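Local coordinates for ferripyochelin binding protein (Pyrococcus horikoshii, PDB 2FKO), which probably acts as a zinc-dependent carbonic anhydrase of the gamma class, a trimeric left-handed beta-helix protein that also binds calcium, at residues 16-21 and 165-170. Sequence-based numbering, arbitrary orientation.
With EDO (1,2-ethanediol), chain C.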
loop_
_atom_site.group_PDB
_atom_site.type_symbol
_atom_site.label_atom_id
_atom_site.label_comp_id
_atom_site.label_asym_id
_atom_site.label_seq_id
_atom_site.Cartn_x
_atom_site.Cartn_y
_atom_site.Cartn_z
ATOM N N SER A 16 0.490 -21.051 -16.780
ATOM C CA SER A 16 1.860 -20.733 -16.369
ATOM C C SER A 16 1.959 -19.564 -15.400
ATOM O O SER A 16 3.005 -19.339 -14.795
ATOM C CB SER A 16 2.731 -20.426 -17.587
ATOM O OG SER A 16 2.264 -19.269 -18.260
ATOM N N ALA A 17 0.875 -18.817 -15.259
ATOM C CA ALA A 17 0.873 -17.667 -14.367
ATOM C C ALA A 17 0.960 -18.084 -12.902
ATOM O O ALA A 17 0.633 -19.217 -12.541
ATOM C CB ALA A 17 -0.390 -16.836 -14.600
ATOM N N PHE A 18 1.430 -17.169 -12.061
ATOM C CA PHE A 18 1.507 -17.439 -10.636
ATOM C C PHE A 18 0.691 -16.387 -9.914
ATOM O O PHE A 18 0.959 -15.193 -10.031
ATOM C CB PHE A 18 2.940 -17.374 -10.106
ATOM C CG PHE A 18 3.017 -17.374 -8.595
ATOM C CD1 PHE A 18 2.593 -18.483 -7.865
ATOM C CD2 PHE A 18 3.474 -16.252 -7.904
ATOM C CE1 PHE A 18 2.621 -18.477 -6.464
ATOM C CE2 PHE A 18 3.506 -16.238 -6.504
ATOM C CZ PHE A 18 3.079 -17.352 -5.785
ATOM N N VAL A 19 -0.317 -16.832 -9.181
ATOM C CA VAL A 19 -1.137 -15.911 -8.413
ATOM C C VAL A 19 -0.992 -16.343 -6.966
ATOM O O VAL A 19 -1.458 -17.409 -6.582
ATOM C CB VAL A 19 -2.617 -15.984 -8.818
ATOM C CG1 VAL A 19 -3.418 -14.974 -8.006
ATOM C CG2 VAL A 19 -2.766 -15.696 -10.301
ATOM N N ASP A 20 -0.313 -15.526 -6.173
ATOM C CA ASP A 20 -0.108 -15.842 -4.770
ATOM C C ASP A 20 -1.476 -16.037 -4.121
ATOM O O ASP A 20 -2.421 -15.324 -4.446
ATOM C CB ASP A 20 0.630 -14.697 -4.085
ATOM C CG ASP A 20 1.108 -15.066 -2.708
ATOM O OD1 ASP A 20 2.241 -15.587 -2.597
ATOM O OD2 ASP A 20 0.343 -14.845 -1.740
ATOM N N GLU A 21 -1.597 -16.995 -3.207
ATOM C CA GLU A 21 -2.889 -17.218 -2.577
ATOM C C GLU A 21 -3.329 -16.030 -1.736
ATOM O O GLU A 21 -4.495 -15.930 -1.380
ATOM C CB GLU A 21 -2.887 -18.498 -1.728
ATOM C CG GLU A 21 -1.896 -18.535 -0.583
ATOM C CD GLU A 21 -2.034 -19.804 0.235
ATOM O OE1 GLU A 21 -2.619 -20.776 -0.283
ATOM O OE2 GLU A 21 -1.558 -19.835 1.387
ATOM N N LYS A 165 9.954 -20.126 -9.427
ATOM C CA LYS A 165 10.513 -20.618 -8.174
ATOM C C LYS A 165 9.410 -20.827 -7.141
ATOM O O LYS A 165 9.402 -21.823 -6.419
ATOM C CB LYS A 165 11.570 -19.647 -7.636
ATOM C CG LYS A 165 12.737 -19.409 -8.585
ATOM C CD LYS A 165 13.739 -18.422 -8.002
ATOM C CE LYS A 165 14.903 -18.189 -8.954
ATOM N NZ LYS A 165 15.893 -17.223 -8.400
ATOM N N HIS A 166 8.492 -19.863 -7.087
ATOM C CA HIS A 166 7.388 -19.931 -6.140
ATOM C C HIS A 166 6.397 -21.040 -6.478
ATOM O O HIS A 166 5.932 -21.762 -5.594
ATOM C CB HIS A 166 6.674 -18.577 -6.079
ATOM C CG HIS A 166 7.411 -17.549 -5.276
ATOM N ND1 HIS A 166 7.021 -17.178 -4.006
ATOM C CD2 HIS A 166 8.527 -16.833 -5.550
ATOM C CE1 HIS A 166 7.863 -16.276 -3.534
ATOM N NE2 HIS A 166 8.786 -16.049 -4.450
ATOM N N ILE A 167 6.075 -21.172 -7.759
ATOM C CA ILE A 167 5.143 -22.201 -8.206
ATOM C C ILE A 167 5.641 -23.593 -7.815
ATOM O O ILE A 167 4.863 -24.452 -7.399
ATOM C CB ILE A 167 4.972 -22.162 -9.741
ATOM C CG1 ILE A 167 4.239 -20.885 -10.152
ATOM C CG2 ILE A 167 4.206 -23.388 -10.215
ATOM C CD1 ILE A 167 4.118 -20.708 -11.654
ATOM N N LYS A 168 6.946 -23.806 -7.941
ATOM C CA LYS A 168 7.533 -25.104 -7.628
ATOM C C LYS A 168 8.023 -25.326 -6.199
ATOM O O LYS A 168 7.989 -26.456 -5.712
ATOM C CB LYS A 168 8.693 -25.390 -8.585
ATOM C CG LYS A 168 8.293 -25.380 -10.046
ATOM C CD LYS A 168 9.471 -25.671 -10.951
ATOM C CE LYS A 168 9.064 -25.524 -12.408
ATOM N NZ LYS A 168 10.139 -25.945 -13.342
ATOM N N GLY A 169 8.461 -24.264 -5.524
ATOM C CA GLY A 169 9.003 -24.432 -4.188
ATOM C C GLY A 169 8.356 -23.801 -2.971
ATOM O O GLY A 169 8.905 -23.917 -1.875
ATOM N N ARG A 170 7.220 -23.129 -3.135
ATOM C CA ARG A 170 6.551 -22.508 -1.991
ATOM C C ARG A 170 5.848 -23.564 -1.161
ATOM O O ARG A 170 5.269 -24.510 -1.698
ATOM C CB ARG A 170 5.516 -21.479 -2.452
ATOM C CG ARG A 170 6.066 -20.076 -2.680
ATOM C CD ARG A 170 6.178 -19.289 -1.378
ATOM N NE ARG A 170 4.889 -18.817 -0.877
ATOM C CZ ARG A 170 4.186 -17.824 -1.416
ATOM N NH1 ARG A 170 4.635 -17.181 -2.486
ATOM N NH2 ARG A 170 3.030 -17.463 -0.876
HETATM C C1 EDO C . -8.385 -15.890 1.336
HETATM O O1 EDO C . -9.140 -15.364 2.405
HETATM C C2 EDO C . -7.625 -16.817 1.645
HETATM O O2 EDO C . -6.370 -16.967 0.951
#
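The ring of Phe-18 is sandwiched: His-166 CB lies over one face, 4.0 Å from the ring centroid, while the backbone N of Asp-20 sits above the opposite face, and Arg-170 NH1 approaches the edge near CZ. In this left-handed parallel beta-helix the C-terminal helix 146-169 lays its last turn against the first coil, at strand 18-19. With CG anti to the backbone N (chi1 168°), the Phe-18 ring reaches the helix, where Ile-167 CG1 packs obliquely against Phe-18 CD1 at 3.7 Å. Farther along, Ile-167 CD1 rests 3.6 Å from Ser-16 O. Trp-38 meets the Phe-18 and His-166 rings edge-to-face, extending the aromatic cluster.

Beyond the ring the contact turns polar. Arg-170, its chain bent at chi2 and chi3, turns its guanidinium 79° from the Phe-18 plane and forms a salt bridge with the buried Asp-20, whose other oxygen, OD2, is bonded to Asn-22 N. Arg-170 NH1 also donates to His-166 ND1, at 2.8 Å. His-166 NE2 bonds Asp-46 of a second subunit, tying the cluster to the trimer interface. With a leucine in place of Arg-170, the Asp-20 carboxylate would probably lose its countercharge and His-166 ND1 its donor. Two donors converge on Asp-20 OD1: NH2 of Arg-170 at 2.7 Å, on the syn side but 26° out of the carboxylate plane, and NH1 at 2.9 Å, nearly along the C-O axis.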